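Local coordinates for protein neutral ceramidase (Pseudomonas aeruginosa, PDB 2ZWS) that hydrolyses the N-acyl linkage of ceramides to give sphingosine and a free fatty acid, and also runs the reverse synthesis, as a secreted zinc-dependent enzyme, at residues L406-E411 with V436-Y441; I198-V203 with A240-N245; N90-A95 with G440-Y445; S297-V302 with P394-R399. One frame throughout, in Å; residues are numbered along the deposited sequence.

How the contacts relate
Contacts 1 and 4 belong to one four-stranded sheet, in which strands 392-400 and 403-407 are neighbours, while contact 2 and strand 91-95 of contact 3 belong to a larger mixed sheet. Residues 440-445 connect the two sheets: Gly440 and Tyr441 are shared by contacts 1 and 3, whose centres are about 7 Å apart. Contact 2 lies about 10 Å from contact 1, centre to centre, and meets it where Gly440 N approaches Thr244 O at 3.2 Å. Contact 4 joins contact 3 through a 2.9 Å hydrogen bond from Gln396 NE2 to Val91 O. The zinc ion sits at contact 1, bound by Glu411, whose OE2 lies 2.6 Å from Tyr445 OH in contact 3.

Contact 1: L406-E411 with V436-Y441; sequences LGAPAE and VVFNGY. With ZN (zinc ion), chain B.
Leu406 packs its two methyl groups against neighbours on the parallel strand 435-439: CD1 lies 3.7 Å from Val436 CG1, and CD2 approaches CD1 of the Phe438 ring, the two side chains crossing at about a right angle. The backbone of the same residue is bonded in both directions, N to Val437 O at 2.8 Å in a nearly straight bond and O to Asn439 N. Ala408 N continues the ladder to Asn439 O, and Ala408 CB touches Phe438 CZ at 3.5 Å. Phe479 of helix 471-488 packs on Leu406 and Ala408.

Beyond the strand ends the chains stay joined through Tyr441, whose N donates to Ala410 O at 3.1 Å from above the carbonyl plane; that oxygen also lies over one face of the tyrosine ring. Farther out, Tyr441 CE1 is 3.3 Å from Glu411 CG, and Tyr441 OH donates to Glu411 OE1 at 2.8 Å, meeting the carboxylate from above its plane, with carboxylate and ring 51° apart. OE1 also binds the zinc ion, at 2.1 Å, and OE2 binds it more loosely at 2.5 Å while accepting a hydrogen bond from Tyr445. Both oxygens are thus held by a tyrosine as well as by the metal, which would be expected to fix the rotation of the carboxylate. His97, His204, Tyr448 and a water complete the coordination. A first-shell glutamate set by second-shell tyrosines, just past the ends of two parallel strands, makes up this side of the ceramidase zinc site.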
# COMPACT_ATOMS: atom_id res chain seq x y z
N LEU A 406 -14.14 0.76 -8.97
CA LEU A 406 -14.09 2.15 -8.54
C LEU A 406 -12.83 2.42 -7.76
O LEU A 406 -12.45 1.63 -6.90
CB LEU A 406 -15.26 2.47 -7.62
CG LEU A 406 -16.70 2.63 -8.15
CD1 LEU A 406 -17.12 1.63 -9.19
CD2 LEU A 406 -17.70 2.61 -6.96
N GLY A 407 -12.18 3.55 -8.06
CA GLY A 407 -10.99 3.95 -7.32
C GLY A 407 -11.37 5.17 -6.49
O GLY A 407 -11.69 6.23 -7.05
N ALA A 408 -11.36 5.01 -5.16
CA ALA A 408 -11.76 6.07 -4.24
C ALA A 408 -10.60 6.49 -3.34
O ALA A 408 -9.94 5.62 -2.75
CB ALA A 408 -12.94 5.59 -3.42
N PRO A 409 -10.37 7.82 -3.22
CA PRO A 409 -9.18 8.34 -2.54
C PRO A 409 -9.24 8.49 -1.03
O PRO A 409 -8.81 9.52 -0.48
CB PRO A 409 -9.00 9.72 -3.19
CG PRO A 409 -10.45 10.18 -3.42
CD PRO A 409 -11.16 8.90 -3.85
N ALA A 410 -9.79 7.48 -0.36
CA ALA A 410 -9.91 7.56 1.10
C ALA A 410 -10.14 6.17 1.71
O ALA A 410 -10.20 5.17 0.99
CB ALA A 410 -11.06 8.52 1.50
N GLU A 411 -10.27 6.13 3.04
CA GLU A 411 -10.63 4.90 3.77
C GLU A 411 -12.12 4.92 4.04
O GLU A 411 -12.56 5.70 4.87
CB GLU A 411 -9.90 4.83 5.12
CG GLU A 411 -8.45 5.26 5.11
CD GLU A 411 -7.64 4.63 6.22
OE1 GLU A 411 -7.96 3.50 6.72
OE2 GLU A 411 -6.65 5.26 6.60
N VAL A 436 -19.74 -4.73 -8.99
CA VAL A 436 -19.06 -3.45 -8.73
C VAL A 436 -18.07 -3.67 -7.60
O VAL A 436 -18.44 -4.14 -6.54
CB VAL A 436 -20.08 -2.36 -8.35
CG1 VAL A 436 -19.38 -1.06 -7.99
CG2 VAL A 436 -21.08 -2.15 -9.49
N VAL A 437 -16.80 -3.42 -7.88
CA VAL A 437 -15.75 -3.58 -6.87
C VAL A 437 -15.31 -2.19 -6.41
O VAL A 437 -14.97 -1.34 -7.24
CB VAL A 437 -14.54 -4.33 -7.44
CG1 VAL A 437 -13.43 -4.38 -6.39
CG2 VAL A 437 -14.94 -5.74 -7.82
N PHE A 438 -15.32 -1.96 -5.10
CA PHE A 438 -14.96 -0.67 -4.56
C PHE A 438 -13.53 -0.73 -4.04
O PHE A 438 -13.28 -1.42 -3.08
CB PHE A 438 -15.93 -0.32 -3.42
CG PHE A 438 -15.73 1.04 -2.86
CD1 PHE A 438 -16.48 2.12 -3.30
CD2 PHE A 438 -14.76 1.26 -1.87
CE1 PHE A 438 -16.29 3.41 -2.78
CE2 PHE A 438 -14.57 2.54 -1.33
CZ PHE A 438 -15.33 3.62 -1.79
N ASN A 439 -12.59 -0.06 -4.70
CA ASN A 439 -11.20 -0.05 -4.25
C ASN A 439 -10.88 1.29 -3.59
O ASN A 439 -10.67 2.27 -4.29
CB ASN A 439 -10.29 -0.33 -5.46
CG ASN A 439 -8.86 -0.73 -5.08
OD1 ASN A 439 -8.30 -0.29 -4.04
ND2 ASN A 439 -8.27 -1.56 -5.91
N GLY A 440 -10.87 1.33 -2.26
CA GLY A 440 -10.43 2.51 -1.48
C GLY A 440 -8.91 2.66 -1.59
O GLY A 440 -8.24 1.82 -2.22
N TYR A 441 -8.37 3.71 -0.99
CA TYR A 441 -6.92 3.97 -1.00
C TYR A 441 -6.37 4.11 -2.42
O TYR A 441 -5.24 3.71 -2.69
CB TYR A 441 -6.14 2.85 -0.29
CG TYR A 441 -6.69 2.50 1.08
CD1 TYR A 441 -6.26 3.19 2.21
CD2 TYR A 441 -7.66 1.50 1.23
CE1 TYR A 441 -6.78 2.87 3.49
CE2 TYR A 441 -8.19 1.18 2.48
CZ TYR A 441 -7.75 1.87 3.60
OH TYR A 441 -8.30 1.53 4.80
ZN ZN B . -6.46 3.27 8.11
O HOH W 1 -4.78 3.70 9.33

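Contact 2: I198-V203 with A240-N245; sequences ISWFPV and AFAQTN
Ser199 and Phe241 sit side by side on one face of two parallel strands, 194-200 and 238-242, joined by a crossover that includes helix 218-231, a beta-alpha-beta unit of the large mixed sheet. OG of Ser199, anti to its backbone N (chi1 156°), lies obliquely to the Phe241 ring, 3.4 Å from CD2. Water 2 links this hydroxyl to Ala242 O. On the face of Trp200 and Ala242, the indole has CD1 3.5 Å from Ala242 CB, while Gln243 O meets the indole edge in its plane. Ile198 CG2 covers one indole face, toward the rim, and Thr244 CG2 touches Trp200 CB.

Pro202 lies obliquely across Thr244, its CG 3.1 Å from OG1. Thr244 N is buried with no partner in the model. Gln243 bends at chi2 (-76°), bringing CD back toward Val203, whose backbone meets the amide both ways: OE1 takes Val203 N at 3.1 Å, in plane on a lone pair, and NE2 donates to Val203 O at 2.8 Å. NE2 has a second acceptor in Thr96 O, next to the zinc ligand His97. Val203 O lies close to the Gln243 amide plane, whereas NE2 stands 43° out of the Val203 carbonyl plane.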
# COMPACT_ATOMS: atom_id res chain seq x y z
N ILE A 198 -5.75 -10.49 -9.00
CA ILE A 198 -5.98 -9.40 -8.05
C ILE A 198 -7.11 -9.84 -7.12
O ILE A 198 -8.20 -10.20 -7.58
CB ILE A 198 -6.39 -8.08 -8.75
CG1 ILE A 198 -5.38 -7.66 -9.84
CG2 ILE A 198 -6.62 -6.97 -7.69
CD1 ILE A 198 -5.97 -6.66 -10.84
N SER A 199 -6.83 -9.83 -5.82
CA SER A 199 -7.83 -10.10 -4.76
C SER A 199 -8.23 -8.78 -4.08
O SER A 199 -7.36 -7.98 -3.72
CB SER A 199 -7.25 -11.05 -3.70
OG SER A 199 -7.92 -10.93 -2.45
N TRP A 200 -9.54 -8.54 -3.92
CA TRP A 200 -10.01 -7.36 -3.17
C TRP A 200 -10.73 -7.85 -1.93
O TRP A 200 -11.69 -8.63 -2.01
CB TRP A 200 -11.01 -6.53 -3.98
CG TRP A 200 -10.42 -5.75 -5.11
CD1 TRP A 200 -9.92 -4.48 -5.05
CD2 TRP A 200 -10.32 -6.16 -6.49
NE1 TRP A 200 -9.49 -4.08 -6.30
CE2 TRP A 200 -9.73 -5.08 -7.20
CE3 TRP A 200 -10.68 -7.34 -7.19
CZ2 TRP A 200 -9.48 -5.13 -8.58
CZ3 TRP A 200 -10.41 -7.39 -8.59
CH2 TRP A 200 -9.82 -6.28 -9.26
N PHE A 201 -10.26 -7.39 -0.78
CA PHE A 201 -10.86 -7.78 0.50
C PHE A 201 -10.47 -6.73 1.54
O PHE A 201 -9.30 -6.37 1.61
CB PHE A 201 -10.38 -9.17 0.95
CG PHE A 201 -10.84 -9.54 2.32
CD1 PHE A 201 -9.95 -9.51 3.39
CD2 PHE A 201 -12.15 -9.97 2.55
CE1 PHE A 201 -10.36 -9.83 4.68
CE2 PHE A 201 -12.59 -10.29 3.86
CZ PHE A 201 -11.69 -10.24 4.92
N PRO A 202 -11.43 -6.22 2.34
CA PRO A 202 -11.05 -5.14 3.27
C PRO A 202 -10.57 -5.63 4.63
O PRO A 202 -11.30 -6.32 5.34
CB PRO A 202 -12.35 -4.34 3.43
CG PRO A 202 -13.46 -5.42 3.27
CD PRO A 202 -12.88 -6.53 2.39
N VAL A 203 -9.35 -5.23 4.99
CA VAL A 203 -8.82 -5.45 6.34
C VAL A 203 -7.58 -4.58 6.49
O VAL A 203 -6.72 -4.62 5.61
CB VAL A 203 -8.51 -6.97 6.63
CG1 VAL A 203 -7.44 -7.56 5.65
CG2 VAL A 203 -8.13 -7.16 8.11
N ALA A 240 -1.75 -9.54 -6.60
CA ALA A 240 -2.02 -8.33 -5.80
C ALA A 240 -3.15 -8.61 -4.80
O ALA A 240 -4.17 -9.16 -5.15
CB ALA A 240 -2.40 -7.14 -6.71
N PHE A 241 -2.96 -8.19 -3.55
CA PHE A 241 -4.01 -8.17 -2.56
C PHE A 241 -4.35 -6.72 -2.28
O PHE A 241 -3.55 -5.99 -1.64
CB PHE A 241 -3.59 -8.95 -1.31
CG PHE A 241 -3.67 -10.42 -1.52
CD1 PHE A 241 -2.67 -11.05 -2.24
CD2 PHE A 241 -4.77 -11.16 -1.07
CE1 PHE A 241 -2.74 -12.44 -2.51
CE2 PHE A 241 -4.83 -12.54 -1.32
CZ PHE A 241 -3.83 -13.16 -2.07
N ALA A 242 -5.51 -6.31 -2.79
CA ALA A 242 -6.01 -4.94 -2.73
C ALA A 242 -7.10 -4.77 -1.66
O ALA A 242 -7.68 -5.76 -1.17
CB ALA A 242 -6.57 -4.51 -4.08
N GLN A 243 -7.34 -3.52 -1.29
CA GLN A 243 -8.39 -3.15 -0.32
C GLN A 243 -9.74 -2.86 -0.96
O GLN A 243 -9.81 -2.55 -2.15
CB GLN A 243 -7.98 -1.89 0.46
CG GLN A 243 -6.76 -2.09 1.33
CD GLN A 243 -7.04 -2.87 2.59
OE1 GLN A 243 -8.19 -3.31 2.86
NE2 GLN A 243 -6.01 -3.00 3.43
N THR A 244 -10.81 -2.96 -0.17
CA THR A 244 -12.10 -2.35 -0.55
C THR A 244 -12.46 -1.22 0.42
O THR A 244 -11.83 -0.16 0.41
CB THR A 244 -13.24 -3.38 -0.76
OG1 THR A 244 -13.51 -4.07 0.47
CG2 THR A 244 -12.86 -4.38 -1.82
N ASN A 245 -13.46 -1.45 1.27
CA ASN A 245 -13.91 -0.47 2.23
C ASN A 245 -13.46 -0.98 3.61
O ASN A 245 -14.19 -1.70 4.30
CB ASN A 245 -15.44 -0.24 2.16
CG ASN A 245 -16.23 -1.48 1.71
OD1 ASN A 245 -16.92 -1.46 0.67
ND2 ASN A 245 -16.15 -2.56 2.49
O HOH W 2 -7.10 -8.67 -0.89

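Contact 3: N90-A95 with G440-Y445; sequences NVMLAA and GYANAY. With FMT (formic acid), chain D.
Ala94 and Ala442 bring their backbones to a CA-CA distance of 4.0 Å, a single bridge between strand 91-95 and the irregular chain 440-445. On either side of it runs one hydrogen bond. Asn443 N donates to Leu93 O at 2.8 Å, bent at the hydrogen (135°), with the donor tilted from the carbonyl plane; Ala95 N reaches Tyr441 O in a weak bond of 3.1 Å. The same two oxygens also receive CA-H contacts, Ala442 CA lying 3.1 Å from Leu93 O and Ala94 CA 3.4 Å from Tyr441 O. Tyr441 and Asn443 both have positive phi, 59° and 72°, and the chain bends away after this short meeting.

The bridge attaches the loop between strands 435-439 and 448-449 to an edge of the large mixed sheet, where strand 91-95 runs parallel to strand 55-61. The loop leads on to Tyr445, inferred to bind substrate, and to the zinc ligand Tyr448.

Ala442 CB approaches Ala94 CB, methyl to methyl, at 4.2 Å, and the Ala95 methyl CB lies 4.3 Å from the CB methylene of Tyr441. The Tyr441 ring leads away from this strand and meets the ring of the zinc ligand His97. Asn443 crosses the Leu93 side chain at about a right angle, its CG anti to its own carbonyl carbon. At the far end Tyr445 N donates to O1 of a formic acid molecule at 2.9 Å, probably from the crystallisation liquor; Gln68 N and Ser106 OG hold the same molecule.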
# COMPACT_ATOMS: atom_id res chain seq x y z
N ASN A 90 -6.89 6.30 -17.77
CA ASN A 90 -6.70 4.84 -17.86
C ASN A 90 -5.63 4.27 -16.96
O ASN A 90 -5.17 3.14 -17.17
CB ASN A 90 -6.50 4.39 -19.31
CG ASN A 90 -5.15 4.78 -19.85
OD1 ASN A 90 -4.52 5.71 -19.35
ND2 ASN A 90 -4.72 4.09 -20.91
N VAL A 91 -5.26 5.03 -15.91
CA VAL A 91 -4.25 4.55 -14.97
C VAL A 91 -4.85 4.66 -13.57
O VAL A 91 -5.22 5.78 -13.15
CB VAL A 91 -2.92 5.40 -15.05
CG1 VAL A 91 -1.96 4.97 -13.95
CG2 VAL A 91 -2.26 5.34 -16.45
N MET A 92 -4.92 3.53 -12.84
CA MET A 92 -5.42 3.55 -11.45
C MET A 92 -4.31 3.07 -10.54
O MET A 92 -3.75 2.01 -10.76
CB MET A 92 -6.66 2.64 -11.28
CG MET A 92 -7.27 2.70 -9.90
SD MET A 92 -8.73 1.66 -9.71
CE MET A 92 -9.87 2.44 -10.87
N LEU A 93 -4.04 3.85 -9.50
CA LEU A 93 -3.00 3.49 -8.52
C LEU A 93 -3.68 3.27 -7.18
O LEU A 93 -4.46 4.11 -6.77
CB LEU A 93 -1.99 4.64 -8.38
CG LEU A 93 -1.32 5.17 -9.65
CD1 LEU A 93 -0.32 6.26 -9.27
CD2 LEU A 93 -0.61 4.08 -10.46
N ALA A 94 -3.43 2.15 -6.53
CA ALA A 94 -4.04 1.86 -5.24
C ALA A 94 -3.00 1.32 -4.28
O ALA A 94 -1.90 0.94 -4.69
CB ALA A 94 -5.16 0.89 -5.43
N ALA A 95 -3.32 1.33 -3.00
CA ALA A 95 -2.37 0.89 -1.98
C ALA A 95 -3.00 -0.18 -1.07
O ALA A 95 -4.22 -0.21 -0.85
CB ALA A 95 -2.00 2.08 -1.13
N GLY A 440 -10.87 1.33 -2.26
CA GLY A 440 -10.43 2.51 -1.48
C GLY A 440 -8.91 2.66 -1.59
O GLY A 440 -8.24 1.82 -2.22
N TYR A 441 -8.37 3.71 -0.99
CA TYR A 441 -6.92 3.97 -1.00
C TYR A 441 -6.37 4.11 -2.42
O TYR A 441 -5.24 3.71 -2.69
CB TYR A 441 -6.14 2.85 -0.29
CG TYR A 441 -6.69 2.50 1.08
CD1 TYR A 441 -6.26 3.19 2.21
CD2 TYR A 441 -7.66 1.50 1.23
CE1 TYR A 441 -6.78 2.87 3.49
CE2 TYR A 441 -8.19 1.18 2.48
CZ TYR A 441 -7.75 1.87 3.60
OH TYR A 441 -8.30 1.53 4.80
N ALA A 442 -7.16 4.71 -3.32
CA ALA A 442 -6.71 4.86 -4.72
C ALA A 442 -6.50 6.32 -5.14
O ALA A 442 -7.36 7.18 -4.87
CB ALA A 442 -7.71 4.19 -5.68
N ASN A 443 -5.36 6.57 -5.80
CA ASN A 443 -5.05 7.82 -6.49
C ASN A 443 -4.75 9.06 -5.63
O ASN A 443 -4.05 9.95 -6.10
CB ASN A 443 -6.08 8.17 -7.57
CG ASN A 443 -6.22 7.09 -8.64
OD1 ASN A 443 -7.34 6.84 -9.13
ND2 ASN A 443 -5.10 6.51 -9.05
N ALA A 444 -5.29 9.12 -4.41
CA ALA A 444 -4.93 10.15 -3.43
C ALA A 444 -5.31 9.61 -2.07
O ALA A 444 -5.84 8.50 -1.98
CB ALA A 444 -5.63 11.47 -3.72
N TYR A 445 -5.06 10.39 -1.03
CA TYR A 445 -5.49 9.98 0.30
C TYR A 445 -6.08 11.15 1.03
O TYR A 445 -5.41 12.16 1.25
CB TYR A 445 -4.31 9.41 1.07
CG TYR A 445 -4.71 8.92 2.43
CD1 TYR A 445 -5.34 7.68 2.60
CD2 TYR A 445 -4.52 9.73 3.54
CE1 TYR A 445 -5.75 7.26 3.89
CE2 TYR A 445 -4.88 9.31 4.81
CZ TYR A 445 -5.52 8.09 4.99
OH TYR A 445 -5.89 7.68 6.23
C FMT D . -2.72 13.21 -0.37
O1 FMT D . -3.21 12.55 -1.32
O2 FMT D . -1.58 13.72 -0.39

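Contact 4: S297-V302 with P394-R399; sequences SRFRFV and PIQMFR. With PLM (palmitic acid), chain G.
Arg298 pairs with Met397, and Arg300 with Ile395, as the hydrogen-bonded pairs of an antiparallel ladder between strands 295-303 and 392-400, an outermost strand of a four-stranded sheet and its neighbour. Each pair closes two bonds: Arg298 N to Met397 O at 2.9 Å and Met397 N back to Arg298 O; Arg300 N to Ile395 O and Ile395 N to Arg300 O at 2.8 Å. Between them Phe299 and Gln396 form a non-hydrogen-bonded pair, and the backbone of Gln396 bonds instead to Gly407 on the next strand. Phe301 N is taken by Ser495 OG.

On the face that carries Phe299, the extended Gln396 chain sends NE2 to Val91 O, its amide plane turned 71° from the Phe299 ring. Phe299 CE1 rests on Pro394 CB at 3.6 Å, and its CZ lies over the centre of the Phe301 ring. Ser297 OG is bonded to Asn89 O, while Ser297 CB touches Phe398 CD1. On the other face, Val302 CG2 meets Ile395 CG1 at 3.8 Å and also lies over the centre of the Arg300 guanidinium, whose NH2 makes a long, weak ion pair with Glu493.

Arg298, bent at chi2 (-68°), gives a hydrogen bond from NH1 to Ser297 O at 2.9 Å and a salt bridge to Asp296 OD1, and NH2 bonds to Leu490 O. The palmitic acid carboxyl lies over one face of this guanidinium, toward its rim, its O2 3.1 Å from Arg298 NH2.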
# COMPACT_ATOMS: atom_id res chain seq x y z
N SER A 297 -13.52 3.72 -19.26
CA SER A 297 -13.17 4.36 -18.00
C SER A 297 -13.61 5.81 -17.98
O SER A 297 -13.88 6.43 -19.04
CB SER A 297 -11.66 4.29 -17.79
OG SER A 297 -11.02 5.03 -18.82
N ARG A 298 -13.67 6.36 -16.76
CA ARG A 298 -13.86 7.81 -16.58
C ARG A 298 -13.00 8.25 -15.41
O ARG A 298 -12.66 7.44 -14.53
CB ARG A 298 -15.33 8.17 -16.29
CG ARG A 298 -16.29 7.95 -17.44
CD ARG A 298 -16.08 8.90 -18.63
NE ARG A 298 -17.18 8.75 -19.58
CZ ARG A 298 -17.30 7.73 -20.43
NH1 ARG A 298 -16.38 6.77 -20.47
NH2 ARG A 298 -18.34 7.65 -21.24
N PHE A 299 -12.65 9.53 -15.42
CA PHE A 299 -11.82 10.10 -14.37
C PHE A 299 -12.13 11.58 -14.27
O PHE A 299 -12.31 12.26 -15.30
CB PHE A 299 -10.33 9.97 -14.72
CG PHE A 299 -9.42 10.69 -13.76
CD1 PHE A 299 -8.85 10.00 -12.69
CD2 PHE A 299 -9.15 12.05 -13.91
CE1 PHE A 299 -8.05 10.66 -11.78
CE2 PHE A 299 -8.32 12.70 -13.01
CZ PHE A 299 -7.78 12.01 -11.95
N ARG A 300 -12.15 12.09 -13.04
CA ARG A 300 -12.36 13.50 -12.78
C ARG A 300 -11.62 13.91 -11.52
O ARG A 300 -11.79 13.27 -10.49
CB ARG A 300 -13.86 13.73 -12.54
CG ARG A 300 -14.37 14.81 -13.37
CD ARG A 300 -15.26 15.74 -12.60
NE ARG A 300 -16.44 15.16 -11.97
CZ ARG A 300 -17.27 15.89 -11.23
NH1 ARG A 300 -17.02 17.18 -11.08
NH2 ARG A 300 -18.35 15.35 -10.66
N PHE A 301 -10.83 15.00 -11.58
CA PHE A 301 -10.49 15.73 -10.36
C PHE A 301 -11.67 16.60 -9.94
O PHE A 301 -12.18 17.39 -10.74
CB PHE A 301 -9.25 16.60 -10.53
CG PHE A 301 -7.95 15.84 -10.47
CD1 PHE A 301 -7.57 15.15 -9.31
CD2 PHE A 301 -7.05 15.86 -11.54
CE1 PHE A 301 -6.35 14.48 -9.22
CE2 PHE A 301 -5.81 15.17 -11.48
CZ PHE A 301 -5.47 14.47 -10.33
N VAL A 302 -12.08 16.46 -8.69
CA VAL A 302 -13.24 17.20 -8.15
C VAL A 302 -12.81 18.16 -7.05
O VAL A 302 -12.15 17.75 -6.09
CB VAL A 302 -14.31 16.23 -7.57
CG1 VAL A 302 -15.54 16.99 -7.12
CG2 VAL A 302 -14.68 15.19 -8.62
N PRO A 394 -9.34 12.89 -6.81
CA PRO A 394 -9.63 12.10 -8.00
C PRO A 394 -10.78 11.13 -7.74
O PRO A 394 -10.82 10.46 -6.68
CB PRO A 394 -8.33 11.32 -8.22
CG PRO A 394 -7.79 11.08 -6.82
CD PRO A 394 -8.20 12.34 -6.04
N ILE A 395 -11.69 11.05 -8.71
CA ILE A 395 -12.74 10.06 -8.72
C ILE A 395 -12.56 9.30 -10.05
O ILE A 395 -12.42 9.93 -11.11
CB ILE A 395 -14.14 10.74 -8.69
CG1 ILE A 395 -14.35 11.62 -7.42
CG2 ILE A 395 -15.25 9.69 -8.87
CD1 ILE A 395 -14.25 10.83 -6.14
N GLN A 396 -12.57 7.97 -10.01
CA GLN A 396 -12.26 7.18 -11.18
C GLN A 396 -13.05 5.89 -11.16
O GLN A 396 -13.28 5.29 -10.09
CB GLN A 396 -10.76 6.85 -11.15
CG GLN A 396 -10.28 6.17 -12.44
CD GLN A 396 -8.80 5.92 -12.39
OE1 GLN A 396 -8.31 5.38 -11.40
NE2 GLN A 396 -8.06 6.32 -13.44
N MET A 397 -13.42 5.44 -12.36
CA MET A 397 -14.06 4.13 -12.55
C MET A 397 -13.53 3.49 -13.81
O MET A 397 -13.37 4.17 -14.84
CB MET A 397 -15.58 4.25 -12.68
CG MET A 397 -16.30 4.74 -11.45
SD MET A 397 -18.08 4.95 -11.67
CE MET A 397 -18.55 3.28 -12.16
N PHE A 398 -13.22 2.19 -13.72
CA PHE A 398 -12.90 1.38 -14.89
C PHE A 398 -14.09 0.46 -15.14
O PHE A 398 -14.68 -0.06 -14.20
CB PHE A 398 -11.71 0.45 -14.65
CG PHE A 398 -10.36 1.13 -14.67
CD1 PHE A 398 -10.21 2.48 -15.00
CD2 PHE A 398 -9.23 0.38 -14.37
CE1 PHE A 398 -8.95 3.08 -15.01
CE2 PHE A 398 -7.96 0.97 -14.40
CZ PHE A 398 -7.82 2.31 -14.73
N ARG A 399 -14.42 0.26 -16.41
CA ARG A 399 -15.32 -0.83 -16.77
C ARG A 399 -14.44 -1.92 -17.41
O ARG A 399 -13.66 -1.64 -18.33
CB ARG A 399 -16.39 -0.39 -17.78
CG ARG A 399 -17.12 -1.62 -18.34
CD ARG A 399 -18.24 -1.28 -19.28
NE ARG A 399 -18.97 -2.52 -19.58
CZ ARG A 399 -20.25 -2.58 -19.94
NH1 ARG A 399 -20.96 -1.47 -20.11
NH2 ARG A 399 -20.82 -3.77 -20.15
C1 PLM G . -16.43 9.52 -23.93
O1 PLM G . -15.48 8.77 -24.28
O2 PLM G . -17.59 9.07 -23.88
C2 PLM G . -16.16 10.97 -23.57
C3 PLM G . -15.03 11.03 -22.55
C4 PLM G . -14.62 12.48 -22.29
C5 PLM G . -13.76 13.10 -23.39
C6 PLM G . -13.17 14.40 -22.87
C7 PLM G . -13.99 15.61 -23.30
C8 PLM G . -14.79 16.21 -22.15
C9 PLM G . -15.43 17.53 -22.56
CA PLM G . -16.93 17.56 -22.30
CB PLM G . -17.24 18.18 -20.94
CC PLM G . -18.26 17.33 -20.19
CD PLM G . -19.51 18.12 -19.83
CE PLM G . -20.68 17.21 -19.50
CF PLM G . -20.74 16.88 -18.01
CG PLM G . -21.45 17.98 -17.21